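Local coordinates for ParM protein (Staphylococcus aureus, PDB 3JS6), which forms actin-like filaments that probably drive copies of the plasmid pSK41 apart so that both daughter cells inherit it, at residues Y5-D10 against C98-L103; V112-A117 against I152-V157; G184-L189 against R293-G298; E210-N215 against S279-T284. One frame throughout, in Å; residues are numbered along the deposited sequence.

Interaction 1 of 4, residues Y5-D10 against C98-L103; sequences YVMALD and CSIGLL
Met7 and Leu9 of strand 5-10 point toward helix 98-103 and grip Leu103 from two places. Met7 is a selenomethionine. Its CB lies 3.7 Å from Leu103 CD1, and its CG touches the same methyl. CG stands anti to the carbonyl carbon (chi1 -73°), and the chain beyond it is extended. The extended chain carries CE to the helix backbone, 3.3 Å from Ile100 O. The same CE also meets Leu103 CB at 3.8 Å. Met7 SE and CE both touch Ile100 CG2, each at 3.9 Å, where the two side chains cross at about a right angle. Leu103 runs past Met7 and Leu9 in the opposite direction to each. Its CD1 also meets Leu9 CD2 at 3.8 Å. The other Leu9 methyl, CD1, sits 3.9 Å from Ile100 CG1. Leu9 CD2 also reaches Ser99 CB, 4.0 Å away. No hydrogen bond crosses the contact, and all the residues that touch are buried.

In the next shell, Ser99 OG bonds to Leu95 O one turn earlier, which keeps its polar end within the helix. Ile20 of strand 15-20 touches both Met7 and Leu103, and Phe25 of strand 23-33 also packs on Leu103. Ala8 points away from the helix and meets Val327 of helix 325-342. The strand is thus sandwiched between two helices, and its direction makes 140° with that of helix 98-103. A helix lying on the first strand of a mixed sheet, with a second helix behind, belongs to the ribonuclease H-like core of the actin fold.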
loop_
_atom_site.group_PDB
_atom_site.type_symbol
_atom_site.label_atom_id
_atom_site.label_comp_id
_atom_site.label_asym_id
_atom_site.label_seq_id
_atom_site.Cartn_x
_atom_site.Cartn_y
_atom_site.Cartn_z
ATOM N N TYR A 5 -11.553 11.251 13.350
ATOM C CA TYR A 5 -11.404 10.895 11.937
ATOM C C TYR A 5 -10.670 9.575 11.776
ATOM O O TYR A 5 -9.954 9.155 12.673
ATOM C CB TYR A 5 -10.611 11.969 11.213
ATOM C CG TYR A 5 -11.294 13.295 11.173
ATOM C CD1 TYR A 5 -10.905 14.330 12.031
ATOM C CD2 TYR A 5 -12.343 13.526 10.291
ATOM C CE1 TYR A 5 -11.548 15.560 11.998
ATOM C CE2 TYR A 5 -12.990 14.747 10.256
ATOM C CZ TYR A 5 -12.591 15.758 11.109
ATOM O OH TYR A 5 -13.255 16.972 11.085
ATOM N N VAL A 6 -10.825 8.927 10.623
ATOM C CA VAL A 6 -10.149 7.666 10.412
ATOM C C VAL A 6 -9.044 7.822 9.368
ATOM O O VAL A 6 -9.305 8.255 8.254
ATOM C CB VAL A 6 -11.151 6.573 9.955
ATOM C CG1 VAL A 6 -10.408 5.320 9.495
ATOM C CG2 VAL A 6 -12.083 6.206 11.131
HETATM N N MSE A 7 -7.813 7.512 9.754
HETATM C CA MSE A 7 -6.676 7.574 8.831
HETATM C C MSE A 7 -6.339 6.145 8.441
HETATM O O MSE A 7 -6.128 5.306 9.321
HETATM C CB MSE A 7 -5.428 8.155 9.476
HETATM C CG MSE A 7 -5.417 9.662 9.739
HETATM SE SE MSE A 7 -3.638 10.171 10.469
HETATM C CE MSE A 7 -3.805 12.073 10.420
ATOM N N ALA A 8 -6.278 5.875 7.133
ATOM C CA ALA A 8 -5.927 4.555 6.643
ATOM C C ALA A 8 -4.604 4.764 5.912
ATOM O O ALA A 8 -4.490 5.650 5.070
ATOM C CB ALA A 8 -6.970 4.035 5.700
ATOM N N LEU A 9 -3.615 3.950 6.260
ATOM C CA LEU A 9 -2.268 4.070 5.694
ATOM C C LEU A 9 -1.739 2.729 5.259
ATOM O O LEU A 9 -2.000 1.720 5.902
ATOM C CB LEU A 9 -1.317 4.648 6.735
ATOM C CG LEU A 9 -1.445 6.152 6.989
ATOM C CD1 LEU A 9 -0.681 6.555 8.275
ATOM C CD2 LEU A 9 -0.882 6.904 5.756
ATOM N N ASP A 10 -0.975 2.729 4.173
ATOM C CA ASP A 10 -0.409 1.488 3.640
ATOM C C ASP A 10 1.030 1.797 3.266
ATOM O O ASP A 10 1.271 2.444 2.238
ATOM C CB ASP A 10 -1.198 1.100 2.393
ATOM C CG ASP A 10 -0.698 -0.201 1.743
ATOM O OD1 ASP A 10 0.249 -0.835 2.259
ATOM O OD2 ASP A 10 -1.286 -0.594 0.714
ATOM N N CYS A 98 5.487 12.124 8.273
ATOM C CA CYS A 98 5.037 12.938 7.121
ATOM C C CYS A 98 3.716 12.436 6.511
ATOM O O CYS A 98 2.906 13.229 6.028
ATOM C CB CYS A 98 6.114 12.971 6.025
ATOM S SG CYS A 98 7.630 13.774 6.597
ATOM N N SER A 99 3.531 11.121 6.511
ATOM C CA SER A 99 2.329 10.491 5.965
ATOM C C SER A 99 1.152 10.849 6.877
ATOM O O SER A 99 0.067 11.222 6.426
ATOM C CB SER A 99 2.521 8.970 5.903
ATOM O OG SER A 99 3.540 8.638 4.971
ATOM N N ILE A 100 1.372 10.748 8.174
ATOM C CA ILE A 100 0.318 11.116 9.105
ATOM C C ILE A 100 0.042 12.609 8.925
ATOM O O ILE A 100 -1.112 13.042 8.865
ATOM C CB ILE A 100 0.740 10.801 10.556
ATOM C CG1 ILE A 100 0.642 9.278 10.774
ATOM C CG2 ILE A 100 -0.123 11.603 11.537
ATOM C CD1 ILE A 100 1.156 8.785 12.121
ATOM N N GLY A 101 1.106 13.400 8.800
ATOM C CA GLY A 101 0.937 14.831 8.621
ATOM C C GLY A 101 0.144 15.222 7.380
ATOM O O GLY A 101 -0.676 16.150 7.427
ATOM N N LEU A 102 0.378 14.528 6.266
ATOM C CA LEU A 102 -0.333 14.826 5.016
ATOM C C LEU A 102 -1.826 14.586 5.193
ATOM O O LEU A 102 -2.647 15.333 4.671
ATOM C CB LEU A 102 0.149 13.945 3.855
ATOM C CG LEU A 102 1.166 14.454 2.834
ATOM C CD1 LEU A 102 1.223 13.421 1.685
ATOM C CD2 LEU A 102 0.780 15.853 2.290
ATOM N N LEU A 103 -2.176 13.516 5.895
ATOM C CA LEU A 103 -3.582 13.245 6.125
ATOM C C LEU A 103 -4.161 14.290 7.089
ATOM O O LEU A 103 -5.281 14.775 6.871
ATOM C CB LEU A 103 -3.795 11.829 6.657
ATOM C CG LEU A 103 -3.396 10.672 5.704
ATOM C CD1 LEU A 103 -3.810 9.327 6.320
ATOM C CD2 LEU A 103 -4.065 10.834 4.327
#

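Interaction 2 of 4, residues V112-A117 against I152-V157; sequences VNVVIA and INVKGV
Lys155 lies across Asn113 and the backbone of Val114. Its CB is 3.6 Å from Val114 O, and its CG stays beside the same oxygen. The chain then bends at chi2 (-53°), which turns CD. Beyond CD it runs extended. CE comes 3.6 Å from Asn113 ND2 and also touches Asn113 CG. NZ ends 4.1 Å from Asn113 ND2. Asn113 and Asn153 lie side by side and point the same way, with nearly coplanar amides 19° apart. Asn153 ND2 is hydrogen-bonded to Ser140 OG.

The two strands are parallel neighbours in the large sheet of the first actin-like domain. Their pairing holds a beta bulge. Val114 pairs with Val154 and Ile116 with Val157, so Val115 faces two residues, Lys155 and Gly156. Lys155 N makes a nearly straight bond of 2.7 Å to Val114 O. Past the bulge, Ile116 N donates to Gly156 O at 2.9 Å. Gly156 N is buried and finds no partner in the model. On the face of Val114 and Ile116, Val154 CG2 sits 3.9 Å from Ile116 CD1 and 4.1 Å from Val114 CG2. Helix 90-104 packs on this face, with Ile100 against Ile116.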
loop_
_atom_site.group_PDB
_atom_site.type_symbol
_atom_site.label_atom_id
_atom_site.label_comp_id
_atom_site.label_asym_id
_atom_site.label_seq_id
_atom_site.Cartn_x
_atom_site.Cartn_y
_atom_site.Cartn_z
ATOM N N VAL A 112 -6.539 17.561 15.574
ATOM C CA VAL A 112 -6.988 16.421 14.775
ATOM C C VAL A 112 -6.950 15.128 15.547
ATOM O O VAL A 112 -5.866 14.572 15.759
ATOM C CB VAL A 112 -6.070 16.259 13.510
ATOM C CG1 VAL A 112 -6.609 15.158 12.595
ATOM C CG2 VAL A 112 -6.013 17.567 12.758
ATOM N N ASN A 113 -8.110 14.639 15.984
ATOM C CA ASN A 113 -8.154 13.383 16.721
ATOM C C ASN A 113 -8.433 12.274 15.708
ATOM O O ASN A 113 -9.324 12.398 14.866
ATOM C CB ASN A 113 -9.267 13.426 17.770
ATOM C CG ASN A 113 -9.096 14.575 18.748
ATOM O OD1 ASN A 113 -9.970 15.425 18.878
ATOM N ND2 ASN A 113 -7.963 14.605 19.433
ATOM N N VAL A 114 -7.683 11.194 15.794
ATOM C CA VAL A 114 -7.864 10.112 14.849
ATOM C C VAL A 114 -7.633 8.750 15.428
ATOM O O VAL A 114 -7.129 8.590 16.555
ATOM C CB VAL A 114 -6.839 10.224 13.688
ATOM C CG1 VAL A 114 -6.885 11.616 13.060
ATOM C CG2 VAL A 114 -5.414 9.941 14.237
ATOM N N VAL A 115 -8.024 7.767 14.628
ATOM C CA VAL A 115 -7.713 6.376 14.894
ATOM C C VAL A 115 -6.929 6.049 13.600
ATOM O O VAL A 115 -7.217 6.620 12.540
ATOM C CB VAL A 115 -8.930 5.492 14.972
ATOM C CG1 VAL A 115 -9.663 5.748 16.304
ATOM C CG2 VAL A 115 -9.835 5.753 13.776
ATOM N N ILE A 116 -5.940 5.169 13.693
ATOM C CA ILE A 116 -5.134 4.782 12.535
ATOM C C ILE A 116 -5.286 3.293 12.223
ATOM O O ILE A 116 -5.090 2.436 13.095
ATOM C CB ILE A 116 -3.621 5.071 12.782
ATOM C CG1 ILE A 116 -3.402 6.565 13.012
ATOM C CG2 ILE A 116 -2.786 4.551 11.609
ATOM C CD1 ILE A 116 -1.927 6.916 13.343
ATOM N N ALA A 117 -5.671 2.998 10.988
ATOM C CA ALA A 117 -5.811 1.629 10.517
ATOM C C ALA A 117 -4.698 1.396 9.489
ATOM O O ALA A 117 -4.564 2.152 8.540
ATOM C CB ALA A 117 -7.161 1.436 9.859
ATOM N N ILE A 152 -1.960 16.449 16.524
ATOM C CA ILE A 152 -2.552 15.154 16.218
ATOM C C ILE A 152 -2.579 14.196 17.391
ATOM O O ILE A 152 -1.525 13.804 17.908
ATOM C CB ILE A 152 -1.788 14.474 15.059
ATOM C CG1 ILE A 152 -1.919 15.339 13.801
ATOM C CG2 ILE A 152 -2.324 13.058 14.821
ATOM C CD1 ILE A 152 -0.623 15.573 13.081
ATOM N N ASN A 153 -3.767 13.803 17.807
ATOM C CA ASN A 153 -3.935 12.844 18.896
ATOM C C ASN A 153 -4.421 11.511 18.337
ATOM O O ASN A 153 -5.356 11.478 17.543
ATOM C CB ASN A 153 -4.885 13.401 19.958
ATOM C CG ASN A 153 -4.382 14.694 20.569
ATOM O OD1 ASN A 153 -5.061 15.721 20.520
ATOM N ND2 ASN A 153 -3.196 14.644 21.165
ATOM N N VAL A 154 -3.804 10.417 18.733
ATOM C CA VAL A 154 -4.222 9.116 18.241
ATOM C C VAL A 154 -5.019 8.417 19.342
ATOM O O VAL A 154 -4.496 8.138 20.427
ATOM C CB VAL A 154 -3.014 8.259 17.835
ATOM C CG1 VAL A 154 -3.484 6.881 17.394
ATOM C CG2 VAL A 154 -2.271 8.942 16.660
ATOM N N LYS A 155 -6.273 8.125 19.045
ATOM C CA LYS A 155 -7.183 7.505 20.011
ATOM C C LYS A 155 -7.214 5.999 19.927
ATOM O O LYS A 155 -7.791 5.336 20.797
ATOM C CB LYS A 155 -8.592 8.041 19.786
ATOM C CG LYS A 155 -8.674 9.544 19.869
ATOM C CD LYS A 155 -8.079 10.047 21.168
ATOM C CE LYS A 155 -8.196 11.558 21.266
ATOM N NZ LYS A 155 -7.678 12.064 22.580
ATOM N N GLY A 156 -6.613 5.461 18.865
ATOM C CA GLY A 156 -6.589 4.020 18.696
ATOM C C GLY A 156 -5.832 3.626 17.438
ATOM O O GLY A 156 -5.710 4.436 16.492
ATOM N N VAL A 157 -5.329 2.393 17.426
ATOM C CA VAL A 157 -4.569 1.855 16.286
ATOM C C VAL A 157 -5.009 0.428 15.994
ATOM O O VAL A 157 -5.183 -0.377 16.903
ATOM C CB VAL A 157 -3.044 1.847 16.570
ATOM C CG1 VAL A 157 -2.290 1.208 15.396
ATOM C CG2 VAL A 157 -2.555 3.282 16.789
#

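Interaction 3 of 4, residues G184-L189 against R293-G298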
loop_
_atom_site.group_PDB
_atom_site.type_symbol
_atom_site.label_atom_id
_atom_site.label_comp_id
_atom_site.label_asym_id
_atom_site.label_seq_id
_atom_site.Cartn_x
_atom_site.Cartn_y
_atom_site.Cartn_z
ATOM N N GLY A 184 -15.702 -19.139 3.927
ATOM C CA GLY A 184 -15.296 -19.441 2.574
ATOM C C GLY A 184 -13.804 -19.514 2.426
ATOM O O GLY A 184 -13.066 -19.289 3.379
ATOM N N LYS A 185 -13.361 -19.854 1.221
ATOM C CA LYS A 185 -11.941 -19.956 0.909
ATOM C C LYS A 185 -11.658 -18.906 -0.157
ATOM O O LYS A 185 -12.315 -18.869 -1.210
ATOM C CB LYS A 185 -11.619 -21.351 0.392
ATOM C CG LYS A 185 -10.151 -21.613 0.179
ATOM C CD LYS A 185 -9.910 -23.109 0.049
ATOM C CE LYS A 185 -8.488 -23.421 -0.364
ATOM N NZ LYS A 185 -8.214 -24.876 -0.258
ATOM N N TYR A 186 -10.699 -18.034 0.127
ATOM C CA TYR A 186 -10.379 -16.952 -0.796
ATOM C C TYR A 186 -8.899 -16.817 -0.932
ATOM O O TYR A 186 -8.167 -17.072 0.020
ATOM C CB TYR A 186 -10.901 -15.613 -0.266
ATOM C CG TYR A 186 -12.395 -15.535 -0.166
ATOM C CD1 TYR A 186 -13.076 -16.250 0.808
ATOM C CD2 TYR A 186 -13.135 -14.787 -1.082
ATOM C CE1 TYR A 186 -14.473 -16.225 0.869
ATOM C CE2 TYR A 186 -14.525 -14.756 -1.034
ATOM C CZ TYR A 186 -15.183 -15.478 -0.055
ATOM O OH TYR A 186 -16.553 -15.459 0.014
ATOM N N SER A 187 -8.454 -16.368 -2.098
ATOM C CA SER A 187 -7.037 -16.175 -2.281
ATOM C C SER A 187 -6.818 -14.797 -2.842
ATOM O O SER A 187 -7.650 -14.259 -3.576
ATOM C CB SER A 187 -6.451 -17.232 -3.223
ATOM O OG SER A 187 -6.487 -18.522 -2.630
ATOM N N VAL A 188 -5.720 -14.205 -2.431
ATOM C CA VAL A 188 -5.344 -12.893 -2.925
ATOM C C VAL A 188 -4.128 -13.163 -3.795
ATOM O O VAL A 188 -3.117 -13.660 -3.291
ATOM C CB VAL A 188 -4.929 -11.948 -1.794
ATOM C CG1 VAL A 188 -4.450 -10.592 -2.400
ATOM C CG2 VAL A 188 -6.101 -11.737 -0.844
ATOM N N LEU A 189 -4.258 -12.859 -5.086
ATOM C CA LEU A 189 -3.211 -13.049 -6.093
ATOM C C LEU A 189 -2.642 -11.662 -6.419
ATOM O O LEU A 189 -3.230 -10.886 -7.181
ATOM C CB LEU A 189 -3.832 -13.717 -7.347
ATOM C CG LEU A 189 -2.981 -13.741 -8.626
ATOM C CD1 LEU A 189 -1.668 -14.453 -8.341
ATOM C CD2 LEU A 189 -3.740 -14.436 -9.764
ATOM N N ARG A 293 -13.265 -17.293 -4.384
ATOM C CA ARG A 293 -12.859 -16.105 -5.142
ATOM C C ARG A 293 -11.351 -15.925 -5.050
ATOM O O ARG A 293 -10.719 -16.282 -4.060
ATOM C CB ARG A 293 -13.534 -14.843 -4.573
ATOM C CG ARG A 293 -13.743 -13.668 -5.558
ATOM C CD ARG A 293 -14.847 -13.997 -6.598
ATOM N NE ARG A 293 -16.107 -14.397 -5.961
ATOM C CZ ARG A 293 -16.990 -13.557 -5.418
ATOM N NH1 ARG A 293 -16.779 -12.246 -5.436
ATOM N NH2 ARG A 293 -18.074 -14.034 -4.817
ATOM N N ILE A 294 -10.782 -15.376 -6.099
ATOM C CA ILE A 294 -9.373 -15.069 -6.130
ATOM C C ILE A 294 -9.385 -13.605 -6.510
ATOM O O ILE A 294 -9.863 -13.232 -7.595
ATOM C CB ILE A 294 -8.632 -15.888 -7.218
ATOM C CG1 ILE A 294 -8.633 -17.376 -6.851
ATOM C CG2 ILE A 294 -7.243 -15.352 -7.383
ATOM C CD1 ILE A 294 -8.169 -18.300 -7.996
ATOM N N ILE A 295 -8.900 -12.762 -5.611
ATOM C CA ILE A 295 -8.855 -11.332 -5.855
ATOM C C ILE A 295 -7.510 -11.085 -6.523
ATOM O O ILE A 295 -6.458 -11.506 -6.014
ATOM C CB ILE A 295 -8.948 -10.548 -4.511
ATOM C CG1 ILE A 295 -10.372 -10.628 -3.941
ATOM C CG2 ILE A 295 -8.662 -9.096 -4.718
ATOM C CD1 ILE A 295 -10.672 -11.816 -3.150
ATOM N N VAL A 296 -7.547 -10.432 -7.677
ATOM C CA VAL A 296 -6.331 -10.151 -8.436
ATOM C C VAL A 296 -5.969 -8.734 -8.106
ATOM O O VAL A 296 -6.753 -7.831 -8.363
ATOM C CB VAL A 296 -6.611 -10.286 -9.937
ATOM C CG1 VAL A 296 -5.332 -10.107 -10.744
ATOM C CG2 VAL A 296 -7.244 -11.651 -10.193
ATOM N N THR A 297 -4.786 -8.527 -7.533
ATOM C CA THR A 297 -4.372 -7.178 -7.142
ATOM C C THR A 297 -2.897 -6.913 -7.525
ATOM O O THR A 297 -2.263 -7.744 -8.177
ATOM C CB THR A 297 -4.607 -6.992 -5.611
ATOM O OG1 THR A 297 -4.518 -5.612 -5.271
ATOM C CG2 THR A 297 -3.591 -7.788 -4.794
ATOM N N GLY A 298 -2.363 -5.758 -7.146
ATOM C CA GLY A 298 -0.977 -5.451 -7.491
ATOM C C GLY A 298 -0.869 -4.649 -8.777
ATOM O O GLY A 298 -1.825 -4.566 -9.545
#
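Two parallel central strands of the second domain's five-stranded sheet meet here, and Ser187 and Leu189 of strand 185-189 make all four backbone hydrogen bonds between the strands. Each gives its N-H to one residue of strand 293-297 and offers its oxygen to a later one. Ser187 N bonds to Arg293 O, and Ser187 O receives Ile295 N. Leu189 N bonds to Ile295 O at 2.7 Å. Leu189 O receives Thr297 N at 2.8 Å, in a bond bent little at the hydrogen (172°), with the donor tilted 30° from the carbonyl plane.

On the face of Tyr186 and Val188, the Tyr186 ring leans obliquely on the root of Arg293, with CD2 3.5 Å from Arg293 CB. Ile295 CD1 lies at the ring edge, 4.4 Å from Tyr186 CD2. Beyond CB the Arg293 chain bends twice and leads away, and its NH1 forms a salt bridge with Glu317. Val188 CG1 meets Thr297 CG2 at 3.8 Å. Leu167 of helix 162-169 packs on Tyr186, Val188 and Ile295.

This is the parallel core of an actin-type second domain. In relatives, the turns after these two strands border the nucleotide; this entry is the apo form. Gly298, where strand 293-297 ends, has a positive phi of 94°, at which a side chain would jam against the preceding carbonyl oxygen.

The other face holds Leu189 and Ile294. Leu189 CB rests 3.8 Å from Ile294 CG2. Ser187 CB lies 4.2 Å from Ile294 CG1, while Ser187 OG bonds to Thr200 OG1 of strand 196-202. Helix 263-284 covers this side.

Interaction 4 of 4, residues E210-N215 against S279-T284; sequences ESFVIN and SNFEIT
The Phe212 ring and the Asn280 side chain cross obliquely, with the ring and amide planes 82° apart. Asn280 CB approaches the ring at a slant, 3.7 Å from Phe212 CE2 and close to CZ as well. Thr284 CG2 also comes in obliquely, 4.1 Å from Phe212 CD1. Ile214 CD1, from the same strand, lies at the edge of the Phe212 ring, in its plane. The two phenylalanine rings only brush: Phe212 CZ is 4.3 Å from Phe281 CD1, slanted to the Phe281 ring. Phe212 CG stands between the backbone N and the carbonyl carbon (chi1 58°), the crowded position, and from there the ring reaches the helix.

Ile214 and Asn280 meet tip to tip. The separation of 3.1 Å between Ile214 CD1 and Asn280 ND2 is short for a methyl and an amide nitrogen, so its detail is doubtful.

Here the last turns of helix 263-284 lie over the edge strand 205-214 of the second domain's sheet. The short strand and helix segments run nearly antiparallel, 157° apart. Ile198 of the neighbouring strand 196-202 touches both Phe212 and Phe281. No hydrogen bond joins the segments.

At the helix end, Thr284 CG2 presses on the backbone, 3.6 Å from Glu210 CA. The other branch, OG1, turns back to Asn280 O in a weak bond of 3.5 Å. Glu210 CG passes Thr284 O at 3.8 Å. The Glu210 carboxylate goes elsewhere, to a salt bridge between OE2 and Lys185 NZ.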
loop_
_atom_site.group_PDB
_atom_site.type_symbol
_atom_site.label_atom_id
_atom_site.label_comp_id
_atom_site.label_asym_id
_atom_site.label_seq_id
_atom_site.Cartn_x
_atom_site.Cartn_y
_atom_site.Cartn_z
ATOM N N GLU A 210 -1.189 -23.024 2.226
ATOM C CA GLU A 210 -1.712 -22.806 0.875
ATOM C C GLU A 210 -1.386 -21.424 0.318
ATOM O O GLU A 210 -2.059 -20.928 -0.579
ATOM C CB GLU A 210 -3.222 -23.025 0.851
ATOM C CG GLU A 210 -3.665 -24.387 1.395
ATOM C CD GLU A 210 -5.177 -24.555 1.380
ATOM O OE1 GLU A 210 -5.889 -23.644 1.854
ATOM O OE2 GLU A 210 -5.651 -25.600 0.899
ATOM N N SER A 211 -0.348 -20.804 0.867
ATOM C CA SER A 211 0.095 -19.484 0.422
ATOM C C SER A 211 1.504 -19.665 -0.123
ATOM O O SER A 211 2.222 -20.575 0.301
ATOM C CB SER A 211 0.101 -18.519 1.609
ATOM O OG SER A 211 -1.197 -18.492 2.189
ATOM N N PHE A 212 1.897 -18.836 -1.080
ATOM C CA PHE A 212 3.239 -18.954 -1.636
ATOM C C PHE A 212 3.654 -17.707 -2.385
ATOM O O PHE A 212 2.846 -16.790 -2.595
ATOM C CB PHE A 212 3.344 -20.175 -2.571
ATOM C CG PHE A 212 2.373 -20.161 -3.715
ATOM C CD1 PHE A 212 1.050 -20.571 -3.526
ATOM C CD2 PHE A 212 2.773 -19.743 -4.982
ATOM C CE1 PHE A 212 0.136 -20.568 -4.587
ATOM C CE2 PHE A 212 1.873 -19.734 -6.050
ATOM C CZ PHE A 212 0.545 -20.150 -5.853
ATOM N N VAL A 213 4.924 -17.683 -2.785
ATOM C CA VAL A 213 5.471 -16.560 -3.531
ATOM C C VAL A 213 6.281 -17.025 -4.742
ATOM O O VAL A 213 7.051 -17.969 -4.645
ATOM C CB VAL A 213 6.390 -15.707 -2.657
ATOM C CG1 VAL A 213 6.920 -14.525 -3.468
ATOM C CG2 VAL A 213 5.631 -15.216 -1.426
ATOM N N ILE A 214 6.077 -16.364 -5.877
ATOM C CA ILE A 214 6.804 -16.658 -7.104
ATOM C C ILE A 214 7.770 -15.480 -7.178
ATOM O O ILE A 214 7.353 -14.324 -7.053
ATOM C CB ILE A 214 5.867 -16.658 -8.345
ATOM C CG1 ILE A 214 4.753 -17.683 -8.163
ATOM C CG2 ILE A 214 6.658 -16.965 -9.610
ATOM C CD1 ILE A 214 5.225 -19.041 -7.727
ATOM N N ASN A 215 9.057 -15.756 -7.356
ATOM C CA ASN A 215 10.043 -14.682 -7.394
ATOM C C ASN A 215 10.207 -14.054 -8.767
ATOM O O ASN A 215 11.327 -13.866 -9.247
ATOM C CB ASN A 215 11.395 -15.187 -6.878
ATOM C CG ASN A 215 12.315 -14.056 -6.465
ATOM O OD1 ASN A 215 11.890 -13.109 -5.794
ATOM N ND2 ASN A 215 13.591 -14.152 -6.850
ATOM N N SER A 279 -1.001 -23.248 -12.413
ATOM C CA SER A 279 -0.511 -24.598 -12.156
ATOM C C SER A 279 -0.101 -24.680 -10.685
ATOM O O SER A 279 -0.394 -25.656 -10.002
ATOM C CB SER A 279 0.693 -24.929 -13.042
ATOM O OG SER A 279 0.317 -24.925 -14.406
ATOM N N ASN A 280 0.578 -23.650 -10.192
ATOM C CA ASN A 280 0.991 -23.662 -8.788
ATOM C C ASN A 280 -0.219 -23.663 -7.866
ATOM O O ASN A 280 -0.223 -24.320 -6.822
ATOM C CB ASN A 280 1.892 -22.471 -8.484
ATOM C CG ASN A 280 3.265 -22.629 -9.093
ATOM O OD1 ASN A 280 3.624 -23.708 -9.546
ATOM N ND2 ASN A 280 4.042 -21.568 -9.089
ATOM N N PHE A 281 -1.253 -22.943 -8.278
ATOM C CA PHE A 281 -2.486 -22.861 -7.516
ATOM C C PHE A 281 -3.071 -24.252 -7.346
ATOM O O PHE A 281 -3.420 -24.681 -6.245
ATOM C CB PHE A 281 -3.499 -22.005 -8.263
ATOM C CG PHE A 281 -4.013 -20.860 -7.470
ATOM C CD1 PHE A 281 -3.383 -19.626 -7.526
ATOM C CD2 PHE A 281 -5.105 -21.025 -6.626
ATOM C CE1 PHE A 281 -3.843 -18.563 -6.740
ATOM C CE2 PHE A 281 -5.567 -19.982 -5.845
ATOM C CZ PHE A 281 -4.939 -18.750 -5.897
ATOM N N GLU A 282 -3.181 -24.969 -8.452
ATOM C CA GLU A 282 -3.751 -26.295 -8.377
ATOM C C GLU A 282 -2.925 -27.241 -7.517
ATOM O O GLU A 282 -3.475 -28.114 -6.862
ATOM C CB GLU A 282 -3.936 -26.867 -9.779
ATOM C CG GLU A 282 -5.016 -27.925 -9.839
ATOM C CD GLU A 282 -5.676 -27.992 -11.194
ATOM O OE1 GLU A 282 -4.988 -28.377 -12.165
ATOM O OE2 GLU A 282 -6.882 -27.649 -11.283
ATOM N N ILE A 283 -1.606 -27.063 -7.514
ATOM C CA ILE A 283 -0.719 -27.922 -6.730
ATOM C C ILE A 283 -0.852 -27.638 -5.244
ATOM O O ILE A 283 -1.033 -28.553 -4.443
ATOM C CB ILE A 283 0.776 -27.703 -7.105
ATOM C CG1 ILE A 283 1.047 -28.217 -8.520
ATOM C CG2 ILE A 283 1.684 -28.433 -6.114
ATOM C CD1 ILE A 283 2.400 -27.848 -9.031
ATOM N N THR A 284 -0.753 -26.357 -4.892
ATOM C CA THR A 284 -0.791 -25.915 -3.507
ATOM C C THR A 284 -2.149 -25.614 -2.872
ATOM O O THR A 284 -2.417 -26.074 -1.765
ATOM C CB THR A 284 0.086 -24.662 -3.335
ATOM O OG1 THR A 284 1.405 -24.942 -3.819
ATOM C CG2 THR A 284 0.171 -24.255 -1.865
#

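Overall arrangement
The four contacts fall into two pairs, one in each domain of the actin-like chain. Interactions 1 and 2 share the first domain's sheet, with centres 9 Å apart. Strands 4-11 and 111-120 are neighbours there, and Met7 O probably bonds to Ala117 N (2.9 Å). Interactions 3 and 4 share the second domain's sheet, with centres 12 Å apart. Interaction 4 is nested within the chain loop closed by interaction 3, and Phe281 of its helix packs on Ser187 and Ile294. Across the domains, interactions 1 and 3 come nearest, with about 8 Å between nearest atoms. In actin relatives the nucleotide binds between the domains; this structure is apo.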